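Phage-like element PBSX protein XepA (Bacillus subtilis, PDB 6IA5) is of unknown function, does not seem to take part in host cell lysis, and is encoded by a prophage lytic cassette and assembles as a pentamer. Local coordinates at residues 39-45 with 133-138; 199-205 with 247-253; 82-88 with 116-122. One frame throughout, in Å; residues are numbered along the deposited sequence.

Interaction 1: 39-45 with 133-138; sequences VAEILTN and FVLYQS
A short strand around Glu41 and Ile42 pairs antiparallel with 133-138, the axes approaching to 4.6 Å and their directions 136° apart. Glu41 and Gln137 form a hydrogen-bonded pair, Glu41 N to Gln137 O and Gln137 N to Glu41 O both 2.9 Å; Ile42 and Tyr136 follow as a non-hydrogen-bonded pair with CA atoms 4.4 Å apart. Leu43 N then donates to Leu135 O at 2.7 Å. Leu43 leaves the extended region (phi/psi -82/-38), which disturbs the regular pairing, and Leu135 N reaches Thr44 O at 3.2 Å. Before the strand, Ser138 OG (chi1 m) donates to Val39 O at 2.7 Å.

On the face of Ile42 and Tyr136, Ile42 CB sits over the phenol ring, 4.0 Å from its centroid, a CH-pi contact, while Ala40 CB meets the ring edge at Tyr136 CD2 (3.8 Å). Glu41, Thr44, Leu135 and Gln137 form the other face, where a water lies 2.8 Å from Glu41 OE1 and 2.6 Å from Gln137 OE1; Gln137 NE2 turns to Gln56. Thr44 CG2 touches Phe133 CE2 at 3.7 Å. Leu43 points across to the partner strand, and with Leu135 packs on Phe121 of the facing sheet. Outermost within its chain, though Ala40 bonds a second subunit, the strand pairs with the last strand in sequence of its four-stranded sheet, whose other face meets a second sheet: a beta-sandwich.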
loop_
_atom_site.group_PDB
_atom_site.type_symbol
_atom_site.label_atom_id
_atom_site.label_comp_id
_atom_site.label_asym_id
_atom_site.label_seq_id
_atom_site.Cartn_x
_atom_site.Cartn_y
_atom_site.Cartn_z
ATOM N N VAL E 39 4.350 18.366 -25.062
ATOM C CA VAL E 39 4.527 19.441 -26.036
ATOM C C VAL E 39 4.643 20.759 -25.260
ATOM O O VAL E 39 4.031 20.897 -24.201
ATOM C CB VAL E 39 3.367 19.465 -27.063
ATOM C CG1 VAL E 39 3.566 20.569 -28.101
ATOM C CG2 VAL E 39 3.270 18.114 -27.789
ATOM N N ALA E 40 5.424 21.725 -25.773
ATOM C CA ALA E 40 5.448 23.048 -25.163
ATOM C C ALA E 40 5.268 24.132 -26.226
ATOM O O ALA E 40 5.596 23.934 -27.394
ATOM C CB ALA E 40 6.724 23.238 -24.373
ATOM N N GLU E 41 4.729 25.280 -25.800
ATOM C CA GLU E 41 4.680 26.498 -26.594
ATOM C C GLU E 41 5.683 27.490 -25.979
ATOM O O GLU E 41 5.731 27.644 -24.755
ATOM C CB GLU E 41 3.266 27.075 -26.533
ATOM C CG GLU E 41 3.150 28.447 -27.196
ATOM C CD GLU E 41 1.787 29.138 -27.137
ATOM O OE1 GLU E 41 1.050 28.989 -26.139
ATOM O OE2 GLU E 41 1.454 29.819 -28.091
ATOM N N ILE E 42 6.492 28.157 -26.821
ATOM C CA ILE E 42 7.271 29.279 -26.306
ATOM C C ILE E 42 6.349 30.497 -26.195
ATOM O O ILE E 42 5.730 30.892 -27.172
ATOM C CB ILE E 42 8.575 29.531 -27.100
ATOM C CG1 ILE E 42 9.400 30.654 -26.460
ATOM C CG2 ILE E 42 8.305 29.795 -28.585
ATOM C CD1 ILE E 42 10.818 30.793 -27.022
ATOM N N LEU E 43 6.206 31.043 -24.981
ATOM C CA LEU E 43 5.291 32.149 -24.763
ATOM C C LEU E 43 5.935 33.476 -25.170
ATOM O O LEU E 43 5.245 34.360 -25.675
ATOM C CB LEU E 43 4.905 32.224 -23.284
ATOM C CG LEU E 43 4.096 31.064 -22.715
ATOM C CD1 LEU E 43 3.505 31.472 -21.388
ATOM C CD2 LEU E 43 2.981 30.633 -23.669
ATOM N N THR E 44 7.238 33.625 -24.881
ATOM C CA THR E 44 7.961 34.855 -25.165
ATOM C C THR E 44 9.453 34.552 -25.155
ATOM O O THR E 44 9.904 33.658 -24.428
ATOM C CB THR E 44 7.618 35.947 -24.127
ATOM O OG1 THR E 44 8.321 37.143 -24.480
ATOM C CG2 THR E 44 7.987 35.577 -22.704
ATOM N N ASN E 45 10.216 35.304 -25.949
ATOM C CA ASN E 45 11.658 35.362 -25.775
ATOM C C ASN E 45 12.161 36.813 -25.738
ATOM O O ASN E 45 13.341 37.058 -25.965
ATOM C CB ASN E 45 12.405 34.539 -26.823
ATOM C CG ASN E 45 12.243 35.098 -28.224
ATOM O OD1 ASN E 45 11.520 36.065 -28.438
ATOM N ND2 ASN E 45 12.931 34.514 -29.181
ATOM N N PHE E 133 16.139 35.570 -22.464
ATOM C CA PHE E 133 14.962 35.076 -21.752
ATOM C C PHE E 133 14.105 34.196 -22.663
ATOM O O PHE E 133 13.789 34.598 -23.772
ATOM C CB PHE E 133 14.116 36.260 -21.275
ATOM C CG PHE E 133 12.827 35.957 -20.541
ATOM C CD1 PHE E 133 12.756 34.958 -19.572
ATOM C CD2 PHE E 133 11.684 36.710 -20.796
ATOM C CE1 PHE E 133 11.561 34.715 -18.902
ATOM C CE2 PHE E 133 10.496 36.461 -20.122
ATOM C CZ PHE E 133 10.438 35.468 -19.171
ATOM N N VAL E 134 13.712 33.005 -22.180
ATOM C CA VAL E 134 12.693 32.181 -22.832
ATOM C C VAL E 134 11.753 31.648 -21.756
ATOM O O VAL E 134 12.187 31.320 -20.643
ATOM C CB VAL E 134 13.261 31.009 -23.658
ATOM C CG1 VAL E 134 14.038 31.459 -24.885
ATOM C CG2 VAL E 134 14.105 30.061 -22.813
ATOM N N LEU E 135 10.470 31.546 -22.118
ATOM C CA LEU E 135 9.447 31.031 -21.227
ATOM C C LEU E 135 8.582 30.044 -22.002
ATOM O O LEU E 135 8.011 30.412 -23.022
ATOM C CB LEU E 135 8.627 32.221 -20.718
ATOM C CG LEU E 135 7.507 31.884 -19.730
ATOM C CD1 LEU E 135 8.030 31.132 -18.509
ATOM C CD2 LEU E 135 6.802 33.171 -19.298
ATOM N N TYR E 136 8.517 28.787 -21.527
ATOM C CA TYR E 136 7.787 27.702 -22.185
ATOM C C TYR E 136 6.615 27.249 -21.323
ATOM O O TYR E 136 6.716 27.222 -20.090
ATOM C CB TYR E 136 8.703 26.490 -22.438
ATOM C CG TYR E 136 9.585 26.645 -23.654
ATOM C CD1 TYR E 136 10.760 27.392 -23.606
ATOM C CD2 TYR E 136 9.216 26.100 -24.872
ATOM C CE1 TYR E 136 11.569 27.544 -24.727
ATOM C CE2 TYR E 136 10.010 26.236 -26.007
ATOM C CZ TYR E 136 11.174 26.979 -25.933
ATOM O OH TYR E 136 11.942 27.101 -27.049
ATOM N N GLN E 137 5.539 26.832 -21.999
ATOM C CA GLN E 137 4.323 26.406 -21.326
ATOM C C GLN E 137 3.825 25.090 -21.928
ATOM O O GLN E 137 3.653 25.003 -23.144
ATOM C CB GLN E 137 3.258 27.485 -21.481
ATOM C CG GLN E 137 1.953 27.165 -20.747
ATOM C CD GLN E 137 1.004 28.336 -20.840
ATOM O OE1 GLN E 137 0.354 28.551 -21.878
ATOM N NE2 GLN E 137 0.938 29.125 -19.768
ATOM N N SER E 138 3.602 24.087 -21.057
ATOM C CA SER E 138 2.958 22.835 -21.440
ATOM C C SER E 138 1.602 22.751 -20.739
ATOM O O SER E 138 1.458 23.227 -19.613
ATOM C CB SER E 138 3.800 21.626 -21.089
ATOM O OG SER E 138 5.014 21.607 -21.832
HETATM O O HOH W 1 0.131 27.257 -24.146
HETATM O O HOH W 2 15.867 36.408 -24.910
#

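Interaction 2: 199-205 with 247-253; sequences AHLLVEV and EAWAFDI
A buried antiparallel strand pairing within the C-terminal all-beta domain joins residues 200-205 to 247-252, the axes 4.5 Å apart at closest and their directions at 159°. The register is unbroken, matching His200 with Asp252 through to Val205 with Glu247. Three hydrogen-bonded pairs fall within it: Leu201 N to Phe251 O is 2.9 Å and Phe251 N to Leu201 O 2.7 Å; Val203 N to Trp249 O and Trp249 N to Val203 O are both 2.8 Å; Val205 N to Glu247 O is 3.0 Å and Glu247 N to Val205 O 3.3 Å. Ile253 N donates to Ala199 O at 2.9 Å.

The pair lies inside a curled, multi-stranded antiparallel sheet, one face to the domain interior, the other to a second subunit. The largely apolar inner face carries Leu201, Val203, Val205, Trp249, Phe251 and, at its end, Glu247, whose OE2 accepts from Trp249 NE1 (2.8 Å) and Thr242. Val203 CG2 is 3.7 Å from Phe251 CE1; Phe216 and Met261, from strands 211-219 and 258-267, cover this face. The reverse face is mixed: His200, Glu204 and Asp252 flank Leu202, whose CD1 lies 4.0 Å from Ala248 CB and 4.2 Å from Ala250 CB; the second subunit packs on Leu202 and Ala248, and its Ser222 bonds Glu204. Along its other edge, strand 200-207 pairs with 271-278, where Ala199 and His200 together face Val278 in a classic beta bulge.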
loop_
_atom_site.group_PDB
_atom_site.type_symbol
_atom_site.label_atom_id
_atom_site.label_comp_id
_atom_site.label_asym_id
_atom_site.label_seq_id
_atom_site.Cartn_x
_atom_site.Cartn_y
_atom_site.Cartn_z
ATOM N N ALA E 199 -9.721 -4.764 28.002
ATOM C CA ALA E 199 -9.101 -5.693 28.937
ATOM C C ALA E 199 -9.147 -5.136 30.372
ATOM O O ALA E 199 -9.042 -5.892 31.335
ATOM C CB ALA E 199 -7.672 -5.938 28.512
ATOM N N HIS E 200 -9.277 -3.814 30.505
ATOM C CA HIS E 200 -9.138 -3.144 31.784
ATOM C C HIS E 200 -10.276 -2.136 31.951
ATOM O O HIS E 200 -10.694 -1.512 30.983
ATOM C CB HIS E 200 -7.735 -2.521 31.901
ATOM C CG HIS E 200 -7.454 -1.962 33.257
ATOM N ND1 HIS E 200 -7.037 -2.769 34.325
ATOM C CD2 HIS E 200 -7.542 -0.698 33.742
ATOM C CE1 HIS E 200 -6.867 -2.022 35.395
ATOM N NE2 HIS E 200 -7.180 -0.739 35.068
ATOM N N LEU E 201 -10.767 -1.976 33.182
ATOM C CA LEU E 201 -11.851 -1.047 33.455
ATOM C C LEU E 201 -11.577 -0.329 34.770
ATOM O O LEU E 201 -11.225 -0.957 35.771
ATOM C CB LEU E 201 -13.164 -1.844 33.527
ATOM C CG LEU E 201 -14.390 -1.093 34.049
ATOM C CD1 LEU E 201 -14.887 -0.045 33.045
ATOM C CD2 LEU E 201 -15.484 -2.082 34.448
ATOM N N LEU E 202 -11.732 1.002 34.756
ATOM C CA LEU E 202 -11.677 1.798 35.976
ATOM C C LEU E 202 -13.072 2.372 36.221
ATOM O O LEU E 202 -13.628 3.001 35.325
ATOM C CB LEU E 202 -10.639 2.916 35.817
ATOM C CG LEU E 202 -10.472 3.774 37.075
ATOM C CD1 LEU E 202 -9.787 2.988 38.183
ATOM C CD2 LEU E 202 -9.728 5.063 36.792
ATOM N N VAL E 203 -13.630 2.117 37.407
ATOM C CA VAL E 203 -14.996 2.510 37.734
ATOM C C VAL E 203 -14.960 3.491 38.900
ATOM O O VAL E 203 -14.405 3.173 39.952
ATOM C CB VAL E 203 -15.890 1.315 38.117
ATOM C CG1 VAL E 203 -17.294 1.783 38.517
ATOM C CG2 VAL E 203 -15.998 0.267 37.028
ATOM N N GLU E 204 -15.602 4.651 38.714
ATOM C CA GLU E 204 -15.752 5.635 39.773
ATOM C C GLU E 204 -17.171 5.585 40.339
ATOM O O GLU E 204 -18.145 5.521 39.596
ATOM C CB GLU E 204 -15.434 7.042 39.248
ATOM C CG GLU E 204 -15.134 7.997 40.397
ATOM C CD GLU E 204 -14.963 9.467 40.065
ATOM O OE1 GLU E 204 -14.729 9.773 38.863
ATOM O OE2 GLU E 204 -15.063 10.298 41.011
ATOM N N VAL E 205 -17.268 5.622 41.672
ATOM C CA VAL E 205 -18.520 5.635 42.421
ATOM C C VAL E 205 -18.563 6.968 43.173
ATOM O O VAL E 205 -17.646 7.284 43.933
ATOM C CB VAL E 205 -18.595 4.449 43.405
ATOM C CG1 VAL E 205 -19.893 4.471 44.219
ATOM C CG2 VAL E 205 -18.399 3.105 42.696
ATOM N N GLU E 247 -14.673 7.019 45.305
ATOM C CA GLU E 247 -13.616 6.035 45.174
ATOM C C GLU E 247 -13.665 5.447 43.767
ATOM O O GLU E 247 -14.665 5.581 43.070
ATOM C CB GLU E 247 -13.710 4.989 46.284
ATOM C CG GLU E 247 -15.025 4.265 46.307
ATOM C CD GLU E 247 -15.279 3.258 47.422
ATOM O OE1 GLU E 247 -14.775 3.429 48.553
ATOM O OE2 GLU E 247 -15.995 2.295 47.151
ATOM N N ALA E 248 -12.555 4.828 43.359
ATOM C CA ALA E 248 -12.465 4.215 42.048
ATOM C C ALA E 248 -11.878 2.812 42.203
ATOM O O ALA E 248 -10.978 2.600 43.012
ATOM C CB ALA E 248 -11.625 5.062 41.124
ATOM N N TRP E 249 -12.370 1.894 41.371
ATOM C CA TRP E 249 -12.050 0.481 41.437
ATOM C C TRP E 249 -11.558 0.038 40.065
ATOM O O TRP E 249 -12.214 0.328 39.068
ATOM C CB TRP E 249 -13.298 -0.298 41.848
ATOM C CG TRP E 249 -13.749 -0.031 43.255
ATOM C CD1 TRP E 249 -14.569 0.975 43.704
ATOM C CD2 TRP E 249 -13.395 -0.816 44.410
ATOM N NE1 TRP E 249 -14.748 0.863 45.061
ATOM C CE2 TRP E 249 -14.044 -0.227 45.521
ATOM C CE3 TRP E 249 -12.606 -1.960 44.604
ATOM C CZ2 TRP E 249 -13.932 -0.761 46.805
ATOM C CZ3 TRP E 249 -12.488 -2.476 45.874
ATOM C CH2 TRP E 249 -13.148 -1.882 46.961
ATOM N N ALA E 250 -10.426 -0.679 40.042
ATOM C CA ALA E 250 -9.813 -1.176 38.824
ATOM C C ALA E 250 -10.143 -2.655 38.653
ATOM O O ALA E 250 -9.996 -3.426 39.599
ATOM C CB ALA E 250 -8.316 -0.936 38.864
ATOM N N PHE E 251 -10.562 -3.042 37.433
ATOM C CA PHE E 251 -10.933 -4.426 37.151
ATOM C C PHE E 251 -10.197 -4.931 35.916
ATOM O O PHE E 251 -10.019 -4.203 34.940
ATOM C CB PHE E 251 -12.425 -4.545 36.825
ATOM C CG PHE E 251 -13.343 -4.102 37.932
ATOM C CD1 PHE E 251 -13.675 -2.765 38.098
ATOM C CD2 PHE E 251 -13.856 -5.034 38.826
ATOM C CE1 PHE E 251 -14.518 -2.367 39.127
ATOM C CE2 PHE E 251 -14.687 -4.635 39.862
ATOM C CZ PHE E 251 -15.021 -3.308 40.003
ATOM N N ASP E 252 -9.806 -6.201 35.974
ATOM C CA ASP E 252 -9.353 -6.951 34.820
ATOM C C ASP E 252 -10.578 -7.628 34.213
ATOM O O ASP E 252 -11.175 -8.491 34.850
ATOM C CB ASP E 252 -8.290 -7.976 35.233
ATOM C CG ASP E 252 -7.872 -8.956 34.138
ATOM O OD1 ASP E 252 -8.206 -8.720 32.933
ATOM O OD2 ASP E 252 -7.192 -9.949 34.486
ATOM N N ILE E 253 -10.944 -7.247 32.980
ATOM C CA ILE E 253 -12.228 -7.704 32.459
ATOM C C ILE E 253 -12.054 -8.611 31.238
ATOM O O ILE E 253 -13.052 -8.948 30.588
ATOM C CB ILE E 253 -13.159 -6.505 32.171
ATOM C CG1 ILE E 253 -12.573 -5.549 31.126
ATOM C CG2 ILE E 253 -13.534 -5.794 33.474
ATOM C CD1 ILE E 253 -13.556 -4.487 30.677
#

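Interaction 3: 82-88 with 116-122; sequences LFIEESD and KRYYRFR. With ACT (acetate ion), chain B.
Two central strands of a four-stranded antiparallel sheet (order 53-60, 118-125, 80-87, 94-101) meet here, axes 4.7 Å apart at closest and directions at 155°; the sheet packs on that of 69-76, 107-113 and 133-140. The inward-turned backbone groups are satisfied by Phe83 N to Arg122 O (2.8 Å) and, all at 2.9 Å, Arg122 N to Phe83 O, Glu85 N to Arg120 O, Arg120 N to Glu85 O, Ser87 N to Tyr118 O and Tyr118 N to Ser87 O; Ile84 and Glu86 bond strand 94-101 on the other side.

Beyond, Glu86 OE1 accepts from Lys116 N (2.9 Å) and Ser115 N, Glu86 OE2 from Thr96, and Asp88 OD1 from Arg117 N (2.9 Å) and Leu106 N of the fourth subunit. Lys116 NZ bonds Thr94 and an acetate, probably from the crystallisation liquor.

Glu85 is the hub of a salt-bridge network: OE1 accepts from Arg120 NE (2.9 Å), Arg120 NH2 (2.8 Å) and Arg122 NE (2.9 Å), OE2 from Arg122 NH2 (2.9 Å) and Thr95. With Arg122 stacked flat on Phe83 (centres 4.4 Å apart) and Arg120 in cation-pi contact with Trp93, both guanidiniums have partners beyond the shared carboxylate.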
loop_
_atom_site.group_PDB
_atom_site.type_symbol
_atom_site.label_atom_id
_atom_site.label_comp_id
_atom_site.label_asym_id
_atom_site.label_seq_id
_atom_site.Cartn_x
_atom_site.Cartn_y
_atom_site.Cartn_z
ATOM N N LEU E 82 8.628 33.525 -11.684
ATOM C CA LEU E 82 7.521 33.064 -12.520
ATOM C C LEU E 82 6.302 32.754 -11.644
ATOM O O LEU E 82 6.419 32.066 -10.640
ATOM C CB LEU E 82 7.968 31.821 -13.306
ATOM C CG LEU E 82 6.861 31.122 -14.105
ATOM C CD1 LEU E 82 6.290 32.072 -15.157
ATOM C CD2 LEU E 82 7.395 29.846 -14.743
ATOM N N PHE E 83 5.143 33.276 -12.048
ATOM C CA PHE E 83 3.877 33.037 -11.374
ATOM C C PHE E 83 2.949 32.296 -12.328
ATOM O O PHE E 83 2.866 32.639 -13.504
ATOM C CB PHE E 83 3.190 34.370 -11.014
ATOM C CG PHE E 83 3.981 35.215 -10.043
ATOM C CD1 PHE E 83 3.948 34.968 -8.678
ATOM C CD2 PHE E 83 4.808 36.233 -10.504
ATOM C CE1 PHE E 83 4.724 35.713 -7.800
ATOM C CE2 PHE E 83 5.558 36.994 -9.620
ATOM C CZ PHE E 83 5.511 36.733 -8.267
ATOM N N ILE E 84 2.248 31.289 -11.797
ATOM C CA ILE E 84 1.145 30.661 -12.499
ATOM C C ILE E 84 -0.121 31.139 -11.813
ATOM O O ILE E 84 -0.259 30.991 -10.597
ATOM C CB ILE E 84 1.231 29.114 -12.493
ATOM C CG1 ILE E 84 2.520 28.612 -13.154
ATOM C CG2 ILE E 84 -0.013 28.523 -13.157
ATOM C CD1 ILE E 84 2.624 27.072 -13.206
ATOM N N GLU E 85 -1.048 31.695 -12.601
ATOM C CA GLU E 85 -2.192 32.356 -11.990
ATOM C C GLU E 85 -3.485 31.919 -12.668
ATOM O O GLU E 85 -3.478 31.473 -13.816
ATOM C CB GLU E 85 -1.994 33.870 -12.085
ATOM C CG GLU E 85 -0.630 34.287 -11.570
ATOM C CD GLU E 85 -0.475 35.773 -11.322
ATOM O OE1 GLU E 85 -0.665 36.543 -12.295
ATOM O OE2 GLU E 85 -0.209 36.150 -10.176
ATOM N N GLU E 86 -4.593 32.090 -11.946
ATOM C CA GLU E 86 -5.889 31.640 -12.413
ATOM C C GLU E 86 -6.936 32.726 -12.165
ATOM O O GLU E 86 -6.786 33.562 -11.264
ATOM C CB GLU E 86 -6.289 30.381 -11.650
ATOM C CG GLU E 86 -5.424 29.171 -11.978
ATOM C CD GLU E 86 -5.941 27.915 -11.299
ATOM O OE1 GLU E 86 -7.105 27.503 -11.630
ATOM O OE2 GLU E 86 -5.202 27.392 -10.412
ATOM N N SER E 87 -8.007 32.684 -12.965
ATOM C CA SER E 87 -9.071 33.663 -12.862
ATOM C C SER E 87 -10.373 33.051 -13.360
ATOM O O SER E 87 -10.370 32.365 -14.377
ATOM C CB SER E 87 -8.725 34.878 -13.701
ATOM O OG SER E 87 -9.815 35.806 -13.714
ATOM N N ASP E 88 -11.487 33.352 -12.669
ATOM C CA ASP E 88 -12.795 32.953 -13.160
ATOM C C ASP E 88 -13.390 33.981 -14.111
ATOM O O ASP E 88 -14.310 33.649 -14.853
ATOM C CB ASP E 88 -13.725 32.523 -12.028
ATOM C CG ASP E 88 -13.675 31.008 -11.854
ATOM O OD1 ASP E 88 -13.635 30.293 -12.912
ATOM O OD2 ASP E 88 -13.618 30.561 -10.690
ATOM N N LYS E 116 -9.982 27.240 -11.894
ATOM C CA LYS E 116 -10.783 28.334 -12.420
ATOM C C LYS E 116 -10.782 28.246 -13.942
ATOM O O LYS E 116 -10.065 27.433 -14.515
ATOM C CB LYS E 116 -10.217 29.670 -11.930
ATOM C CG LYS E 116 -10.050 29.744 -10.424
ATOM C CD LYS E 116 -9.767 31.124 -9.918
ATOM C CE LYS E 116 -9.698 31.112 -8.401
ATOM N NZ LYS E 116 -9.311 32.442 -7.873
ATOM N N ARG E 117 -11.532 29.139 -14.591
ATOM C CA ARG E 117 -11.735 29.040 -16.023
ATOM C C ARG E 117 -10.478 29.402 -16.831
ATOM O O ARG E 117 -10.225 28.795 -17.870
ATOM C CB ARG E 117 -12.962 29.849 -16.434
ATOM C CG ARG E 117 -13.220 29.781 -17.929
ATOM C CD ARG E 117 -14.582 30.338 -18.271
ATOM N NE ARG E 117 -14.628 30.357 -19.719
ATOM C CZ ARG E 117 -15.678 30.744 -20.431
ATOM N NH1 ARG E 117 -16.758 31.203 -19.832
ATOM N NH2 ARG E 117 -15.636 30.684 -21.748
ATOM N N TYR E 118 -9.704 30.393 -16.373
ATOM C CA TYR E 118 -8.605 30.960 -17.146
ATOM C C TYR E 118 -7.301 30.785 -16.379
ATOM O O TYR E 118 -7.295 30.885 -15.148
ATOM C CB TYR E 118 -8.819 32.466 -17.373
ATOM C CG TYR E 118 -10.101 32.795 -18.095
ATOM C CD1 TYR E 118 -10.151 32.805 -19.481
ATOM C CD2 TYR E 118 -11.270 33.057 -17.395
ATOM C CE1 TYR E 118 -11.329 33.086 -20.158
ATOM C CE2 TYR E 118 -12.456 33.335 -18.052
ATOM C CZ TYR E 118 -12.474 33.361 -19.437
ATOM O OH TYR E 118 -13.627 33.631 -20.106
ATOM N N TYR E 119 -6.213 30.546 -17.121
ATOM C CA TYR E 119 -4.880 30.457 -16.539
ATOM C C TYR E 119 -3.961 31.420 -17.290
ATOM O O TYR E 119 -4.257 31.789 -18.432
ATOM C CB TYR E 119 -4.345 29.012 -16.567
ATOM C CG TYR E 119 -4.244 28.386 -17.935
ATOM C CD1 TYR E 119 -5.348 27.778 -18.527
ATOM C CD2 TYR E 119 -3.052 28.409 -18.656
ATOM C CE1 TYR E 119 -5.276 27.218 -19.795
ATOM C CE2 TYR E 119 -2.965 27.833 -19.920
ATOM C CZ TYR E 119 -4.078 27.237 -20.490
ATOM O OH TYR E 119 -3.997 26.710 -21.748
ATOM N N ARG E 120 -2.835 31.794 -16.651
ATOM C CA ARG E 120 -1.800 32.541 -17.341
ATOM C C ARG E 120 -0.490 32.387 -16.582
ATOM O O ARG E 120 -0.487 32.044 -15.392
ATOM C CB ARG E 120 -2.156 34.042 -17.391
ATOM C CG ARG E 120 -1.916 34.760 -16.068
ATOM C CD ARG E 120 -2.218 36.254 -16.181
ATOM N NE ARG E 120 -1.984 36.909 -14.902
ATOM C CZ ARG E 120 -2.289 38.183 -14.647
ATOM N NH1 ARG E 120 -2.793 38.941 -15.602
ATOM N NH2 ARG E 120 -2.109 38.688 -13.437
ATOM N N PHE E 121 0.609 32.631 -17.304
ATOM C CA PHE E 121 1.903 32.857 -16.695
ATOM C C PHE E 121 2.125 34.366 -16.622
ATOM O O PHE E 121 1.771 35.099 -17.547
ATOM C CB PHE E 121 3.016 32.231 -17.542
ATOM C CG PHE E 121 3.114 30.723 -17.464
ATOM C CD1 PHE E 121 2.180 29.975 -16.752
ATOM C CD2 PHE E 121 4.140 30.057 -18.116
ATOM C CE1 PHE E 121 2.273 28.584 -16.698
ATOM C CE2 PHE E 121 4.221 28.668 -18.071
ATOM C CZ PHE E 121 3.291 27.936 -17.369
ATOM N N ARG E 122 2.728 34.795 -15.512
ATOM C CA ARG E 122 3.199 36.160 -15.351
ATOM C C ARG E 122 4.617 36.068 -14.800
ATOM O O ARG E 122 4.847 35.446 -13.765
ATOM C CB ARG E 122 2.239 36.954 -14.449
ATOM C CG ARG E 122 2.634 38.409 -14.221
ATOM C CD ARG E 122 1.584 39.200 -13.439
ATOM N NE ARG E 122 1.330 38.644 -12.112
ATOM C CZ ARG E 122 2.062 38.864 -11.018
ATOM N NH1 ARG E 122 3.073 39.719 -11.039
ATOM N NH2 ARG E 122 1.804 38.207 -9.899
HETATM C C ACT B . -11.443 35.307 -9.480
HETATM O O ACT B . -11.907 35.862 -10.511
HETATM O OXT ACT B . -11.391 34.073 -9.431
HETATM C CH3 ACT B . -10.945 36.053 -8.256
HETATM O O HOH W 3 -7.260 28.074 -14.392
#

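Overall arrangement
All three contacts are antiparallel strand pairings, yet their chemistry follows their place in the fold. Interactions 1 and 3 belong to the two facing four-stranded sheets of one domain; 82-88 with 116-122 is nested in the loop that 39-45 with 133-138 closes. Their centres lie 15 Å apart, and Phe121 and Leu82 of interaction 3 meet Gln137, Leu43 and Leu135 of interaction 1 between the sheets. Interaction 3 puts the Glu85-Arg120-Arg122 network on the face turned from that interior, whereas interaction 1 mixes apolar and polar contacts. Interaction 2, about 71 Å from interaction 1 between centres, has the largest share of buried residues, with a mainly apolar inner face, and sits in the separate C-terminal domain.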